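Local coordinates for UPF0062 protein MJ1593 (Methanocaldococcus jannaschii, PDB 2YX5) that is a small PurS-family protein of uncharacterised function, built from an antiparallel sheet and two helices and present here as an assembly of four chains, at residues Thr5-Lys11 / Ile72-Lys78; Met1-Thr5 / Lys78-Ile82. One frame throughout, in Å; residues are numbered along the deposited sequence.

Contact 1 of 2, residues Thr5-Lys11 / Ile72-Lys78; sequences TVIIKLK and IHDYEIK
Asp-74 meets Lys-11 and Lys-9, and these three residues bury the most surface between the segments. The Lys-11 chain, bent at chi2 (-86°) and chi4 (-82°), curls back across the carboxylate at about a right angle, so that NZ lies 2.9 Å from Asp-74 OD1 in a salt bridge. It meets that oxygen on the syn side, out of the carboxylate plane. Lys-11 NZ also donates to His-73 O at 3.0 Å, from above the carbonyl plane, and has a third acceptor in Pro-70 O. Asp-74 OD2 takes the N-H of Lys-12, so both carboxylate oxygens are engaged. Lys-9 lies obliquely across Asp-74, its CE 3.8 Å from Asp-74 CB, and its NZ goes on to a weak salt bridge with Glu-76 OE2 at 3.4 Å. Paired backbone bonds join Lys-9 to Asp-74, Ile-7 to Glu-76 and Thr-5 to Lys-78. Ile-8 CG2 sits over one face of the His-73 ring, 4.3 Å from its centroid, in a CH-pi contact, while Ile-72 CG1 covers the opposite face. This antiparallel pairing joins the first and last strands of a three-stranded sheet with strand order 2-1-3, whose Val-6 and Ile-77 side packs on helix 52-67.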
loop_
_atom_site.group_PDB
_atom_site.type_symbol
_atom_site.label_atom_id
_atom_site.label_comp_id
_atom_site.label_asym_id
_atom_site.label_seq_id
_atom_site.Cartn_x
_atom_site.Cartn_y
_atom_site.Cartn_z
ATOM N N THR A 5 -18.291 3.774 4.168
ATOM C CA THR A 5 -16.995 4.268 3.778
ATOM C C THR A 5 -16.061 4.235 4.989
ATOM O O THR A 5 -16.347 4.858 6.014
ATOM C CB THR A 5 -17.122 5.694 3.216
ATOM O OG1 THR A 5 -17.972 5.658 2.064
ATOM C CG2 THR A 5 -15.751 6.248 2.815
ATOM N N VAL A 6 -14.962 3.486 4.884
ATOM C CA VAL A 6 -14.011 3.422 5.986
ATOM C C VAL A 6 -12.705 4.138 5.613
ATOM O O VAL A 6 -12.058 3.778 4.635
ATOM C CB VAL A 6 -13.683 1.966 6.368
ATOM C CG1 VAL A 6 -12.818 1.920 7.630
ATOM C CG2 VAL A 6 -14.953 1.201 6.584
ATOM N N ILE A 7 -12.351 5.173 6.370
ATOM C CA ILE A 7 -11.100 5.884 6.146
ATOM C C ILE A 7 -10.177 5.415 7.246
ATOM O O ILE A 7 -10.550 5.446 8.415
ATOM C CB ILE A 7 -11.209 7.402 6.296
ATOM C CG1 ILE A 7 -11.958 8.015 5.126
ATOM C CG2 ILE A 7 -9.837 7.989 6.372
ATOM C CD1 ILE A 7 -13.435 7.767 5.174
ATOM N N ILE A 8 -8.988 4.958 6.867
ATOM C CA ILE A 8 -8.007 4.487 7.827
ATOM C C ILE A 8 -6.710 5.274 7.680
ATOM O O ILE A 8 -6.183 5.419 6.583
ATOM C CB ILE A 8 -7.690 3.022 7.625
ATOM C CG1 ILE A 8 -8.964 2.196 7.780
ATOM C CG2 ILE A 8 -6.631 2.594 8.627
ATOM C CD1 ILE A 8 -8.745 0.688 7.669
ATOM N N LYS A 9 -6.208 5.784 8.796
ATOM C CA LYS A 9 -4.977 6.558 8.801
ATOM C C LYS A 9 -4.098 6.100 9.966
ATOM O O LYS A 9 -4.500 5.261 10.780
ATOM C CB LYS A 9 -5.308 8.054 8.958
ATOM C CG LYS A 9 -6.338 8.294 10.058
ATOM C CD LYS A 9 -6.652 9.762 10.288
ATOM C CE LYS A 9 -7.716 9.953 11.392
ATOM N NZ LYS A 9 -9.077 9.436 11.031
ATOM N N LEU A 10 -2.891 6.641 10.036
ATOM C CA LEU A 10 -2.004 6.309 11.133
ATOM C C LEU A 10 -2.493 7.119 12.330
ATOM O O LEU A 10 -3.131 8.162 12.156
ATOM C CB LEU A 10 -0.570 6.706 10.808
ATOM C CG LEU A 10 0.163 5.887 9.757
ATOM C CD1 LEU A 10 1.593 6.405 9.590
ATOM C CD2 LEU A 10 0.165 4.440 10.180
ATOM N N LYS A 11 -2.213 6.630 13.535
ATOM C CA LYS A 11 -2.597 7.336 14.751
ATOM C C LYS A 11 -2.166 8.809 14.632
ATOM O O LYS A 11 -1.174 9.132 13.965
ATOM C CB LYS A 11 -1.923 6.682 15.971
ATOM C CG LYS A 11 -2.737 5.587 16.669
ATOM C CD LYS A 11 -3.702 6.192 17.705
ATOM C CE LYS A 11 -4.487 5.136 18.511
ATOM N NZ LYS A 11 -5.694 4.603 17.807
ATOM N N ILE A 72 -1.753 1.227 15.957
ATOM C CA ILE A 72 -1.135 2.063 14.914
ATOM C C ILE A 72 -2.135 2.773 14.000
ATOM O O ILE A 72 -1.748 3.582 13.152
ATOM C CB ILE A 72 -0.262 1.208 13.990
ATOM C CG1 ILE A 72 -1.146 0.160 13.294
ATOM C CG2 ILE A 72 0.827 0.526 14.799
ATOM C CD1 ILE A 72 -0.432 -0.780 12.329
ATOM N N HIS A 73 -3.417 2.479 14.183
ATOM C CA HIS A 73 -4.443 3.030 13.311
ATOM C C HIS A 73 -5.566 3.792 13.945
ATOM O O HIS A 73 -6.004 3.485 15.045
ATOM C CB HIS A 73 -5.088 1.903 12.500
ATOM C CG HIS A 73 -4.160 1.221 11.557
ATOM N ND1 HIS A 73 -4.210 -0.136 11.322
ATOM C CD2 HIS A 73 -3.206 1.712 10.732
ATOM C CE1 HIS A 73 -3.333 -0.450 10.392
ATOM N NE2 HIS A 73 -2.711 0.654 10.015
ATOM N N ASP A 74 -6.033 4.783 13.204
ATOM C CA ASP A 74 -7.180 5.581 13.587
ATOM C C ASP A 74 -8.088 5.331 12.390
ATOM O O ASP A 74 -7.590 5.061 11.291
ATOM C CB ASP A 74 -6.832 7.070 13.692
ATOM C CG ASP A 74 -6.406 7.478 15.101
ATOM O OD1 ASP A 74 -6.672 6.717 16.063
ATOM O OD2 ASP A 74 -5.818 8.574 15.245
ATOM N N TYR A 75 -9.401 5.377 12.588
ATOM C CA TYR A 75 -10.308 5.151 11.467
ATOM C C TYR A 75 -11.640 5.831 11.700
ATOM O O TYR A 75 -11.970 6.167 12.825
ATOM C CB TYR A 75 -10.499 3.639 11.231
ATOM C CG TYR A 75 -11.206 2.923 12.348
ATOM C CD1 TYR A 75 -12.598 2.970 12.464
ATOM C CD2 TYR A 75 -10.492 2.225 13.313
ATOM C CE1 TYR A 75 -13.263 2.336 13.519
ATOM C CE2 TYR A 75 -11.145 1.581 14.381
ATOM C CZ TYR A 75 -12.528 1.638 14.478
ATOM O OH TYR A 75 -13.172 0.979 15.514
ATOM N N GLU A 76 -12.381 6.070 10.627
ATOM C CA GLU A 76 -13.695 6.672 10.734
ATOM C C GLU A 76 -14.632 6.040 9.719
ATOM O O GLU A 76 -14.203 5.652 8.637
ATOM C CB GLU A 76 -13.631 8.188 10.570
ATOM C CG GLU A 76 -12.815 8.708 9.417
ATOM C CD GLU A 76 -12.858 10.237 9.337
ATOM O OE1 GLU A 76 -13.970 10.785 9.125
ATOM O OE2 GLU A 76 -11.786 10.881 9.488
ATOM N N ILE A 77 -15.913 5.940 10.087
ATOM C CA ILE A 77 -16.934 5.303 9.256
ATOM C C ILE A 77 -18.160 6.138 8.875
ATOM O O ILE A 77 -18.859 6.681 9.732
ATOM C CB ILE A 77 -17.445 4.014 9.958
ATOM C CG1 ILE A 77 -16.250 3.127 10.335
ATOM C CG2 ILE A 77 -18.425 3.275 9.057
ATOM C CD1 ILE A 77 -16.532 2.186 11.488
ATOM N N LYS A 78 -18.425 6.213 7.581
ATOM C CA LYS A 78 -19.577 6.931 7.053
ATOM C C LYS A 78 -20.462 5.884 6.375
ATOM O O LYS A 78 -19.974 5.056 5.609
ATOM C CB LYS A 78 -19.126 7.976 6.030
ATOM C CG LYS A 78 -18.148 8.995 6.605
ATOM C CD LYS A 78 -17.229 9.606 5.539
ATOM C CE LYS A 78 -16.127 10.454 6.185
ATOM N NZ LYS A 78 -15.138 10.967 5.199
#

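Contact 2 of 2, residues Met1-Thr5 / Lys78-Ile82; sequences MYKAT and KVEKI
Strands 2-5 and 78-81 run antiparallel, their axes 4.6 Å apart at closest approach and 164° between directions, with Lys-3 and Glu-80 joined by two nearly straight backbone bonds and Ile-82 N donating to Met-1 O at 2.7 Å. That last bond involves the first residue of the chain. Ile-82 and Met-1 lie side by side and point the same way; Ile-82 CD1 lies 3.7 Å from Met-1 CB, and Ile-82 CB lies against Met-1 O. The Tyr-2 ring crosses Lys-81 obliquely, its CD1 3.8 Å from Lys-81 CB. The Lys-81 chain, with CG anti to the backbone N (chi1 170°), runs extended before turning at chi4, which leaves NZ 5.1 Å from the centroid of the Tyr-2 ring, at most a weak cation-pi attraction. Here, in the three-stranded antiparallel sheet, the N-terminal end of strand 2-10 meets the C-terminal end of strand 73-81, strand 2-10 being central and strand 73-81 at the edge within this chain; Tyr-2 and Ala-4 bond through their backbones to Met-47 and Ile-45 of strand 34-47. On the face shared with Tyr-2, Val-79 CG2 approaches Ala-4 CB at 4.2 Å, and Val-79 CG1 lies equally close to Tyr-2 CB. Helix 52-67 covers this pair, Val-59 resting on Ala-4 and Val-55 on Val-79.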
loop_
_atom_site.group_PDB
_atom_site.type_symbol
_atom_site.label_atom_id
_atom_site.label_comp_id
_atom_site.label_asym_id
_atom_site.label_seq_id
_atom_site.Cartn_x
_atom_site.Cartn_y
_atom_site.Cartn_z
ATOM N N MET A 1 -29.657 -1.898 0.781
ATOM C CA MET A 1 -28.244 -1.768 0.336
ATOM C C MET A 1 -27.647 -0.457 0.829
ATOM O O MET A 1 -28.225 0.630 0.674
ATOM C CB MET A 1 -28.150 -1.846 -1.187
ATOM C CG MET A 1 -26.852 -2.445 -1.673
ATOM S SD MET A 1 -26.569 -4.043 -0.878
ATOM C CE MET A 1 -27.376 -5.187 -2.037
ATOM N N TYR A 2 -26.480 -0.581 1.443
ATOM C CA TYR A 2 -25.786 0.572 1.982
ATOM C C TYR A 2 -24.318 0.533 1.589
ATOM O O TYR A 2 -23.731 -0.544 1.369
ATOM C CB TYR A 2 -25.879 0.594 3.513
ATOM C CG TYR A 2 -27.259 0.346 4.095
ATOM C CD1 TYR A 2 -28.002 1.386 4.665
ATOM C CD2 TYR A 2 -27.801 -0.942 4.114
ATOM C CE1 TYR A 2 -29.247 1.144 5.242
ATOM C CE2 TYR A 2 -29.038 -1.194 4.685
ATOM C CZ TYR A 2 -29.755 -0.153 5.247
ATOM O OH TYR A 2 -30.977 -0.434 5.811
ATOM N N LYS A 3 -23.746 1.733 1.507
ATOM C CA LYS A 3 -22.351 1.919 1.186
ATOM C C LYS A 3 -21.657 2.473 2.427
ATOM O O LYS A 3 -21.916 3.599 2.846
ATOM C CB LYS A 3 -22.196 2.897 0.015
ATOM C CG LYS A 3 -20.749 3.335 -0.241
ATOM C CD LYS A 3 -20.619 4.299 -1.412
ATOM C CE LYS A 3 -19.241 4.918 -1.439
ATOM N NZ LYS A 3 -18.964 5.608 -2.717
ATOM N N ALA A 4 -20.789 1.677 3.034
ATOM C CA ALA A 4 -20.072 2.151 4.197
ATOM C C ALA A 4 -18.706 2.606 3.719
ATOM O O ALA A 4 -18.041 1.926 2.937
ATOM C CB ALA A 4 -19.928 1.046 5.231
ATOM N N THR A 5 -18.291 3.774 4.168
ATOM C CA THR A 5 -16.995 4.268 3.778
ATOM C C THR A 5 -16.061 4.235 4.989
ATOM O O THR A 5 -16.347 4.858 6.014
ATOM C CB THR A 5 -17.122 5.694 3.216
ATOM O OG1 THR A 5 -17.972 5.658 2.064
ATOM C CG2 THR A 5 -15.751 6.248 2.815
ATOM N N LYS A 78 -18.425 6.213 7.581
ATOM C CA LYS A 78 -19.577 6.931 7.053
ATOM C C LYS A 78 -20.462 5.884 6.375
ATOM O O LYS A 78 -19.974 5.056 5.609
ATOM C CB LYS A 78 -19.126 7.976 6.030
ATOM C CG LYS A 78 -18.148 8.995 6.605
ATOM C CD LYS A 78 -17.229 9.606 5.539
ATOM C CE LYS A 78 -16.127 10.454 6.185
ATOM N NZ LYS A 78 -15.138 10.967 5.199
ATOM N N VAL A 79 -21.755 5.907 6.672
ATOM C CA VAL A 79 -22.685 4.947 6.079
ATOM C C VAL A 79 -23.786 5.692 5.329
ATOM O O VAL A 79 -24.474 6.539 5.897
ATOM C CB VAL A 79 -23.327 4.031 7.171
ATOM C CG1 VAL A 79 -24.341 3.093 6.552
ATOM C CG2 VAL A 79 -22.255 3.241 7.877
ATOM N N GLU A 80 -23.930 5.392 4.046
ATOM C CA GLU A 80 -24.959 6.013 3.238
ATOM C C GLU A 80 -25.846 4.935 2.669
ATOM O O GLU A 80 -25.346 3.912 2.197
ATOM C CB GLU A 80 -24.347 6.787 2.082
ATOM C CG GLU A 80 -23.573 8.018 2.476
ATOM C CD GLU A 80 -23.035 8.739 1.259
ATOM O OE1 GLU A 80 -22.317 8.088 0.465
ATOM O OE2 GLU A 80 -23.334 9.948 1.094
ATOM N N LYS A 81 -27.156 5.148 2.717
ATOM C CA LYS A 81 -28.075 4.168 2.150
ATOM C C LYS A 81 -28.115 4.358 0.646
ATOM O O LYS A 81 -28.233 5.487 0.155
ATOM C CB LYS A 81 -29.492 4.333 2.694
ATOM C CG LYS A 81 -30.505 3.470 1.937
ATOM C CD LYS A 81 -31.886 3.473 2.572
ATOM C CE LYS A 81 -32.854 2.641 1.750
ATOM N NZ LYS A 81 -32.348 1.251 1.547
ATOM N N ILE A 82 -28.008 3.256 -0.086
ATOM C CA ILE A 82 -28.050 3.325 -1.538
ATOM C C ILE A 82 -29.518 3.434 -1.880
ATOM O O ILE A 82 -30.333 2.585 -1.487
ATOM C CB ILE A 82 -27.446 2.084 -2.183
ATOM C CG1 ILE A 82 -25.977 1.963 -1.779
ATOM C CG2 ILE A 82 -27.557 2.191 -3.701
ATOM C CD1 ILE A 82 -25.443 0.572 -1.881
#

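Overall arrangement
Contacts 1 and 2 are successive lengths of one strand pairing, that of strand 2-10 with strand 73-81, and their centres lie about 16 Å apart. They meet at Thr-5 and Lys-78, which belong to both. Along the chain the order is 1-5, 5-11, then 72-78 and 78-82, so contact 2 brings the N-terminus close to the C-terminal end of the chain while contact 1 closes the shorter span, which holds both helices and strand 34-47. Contact 1 lies near the centre of the chain and touches a second subunit; contact 2, about 15 Å from that centre, is a surface contact that no other chain of the assembly reaches. Helix 52-67 packs against both.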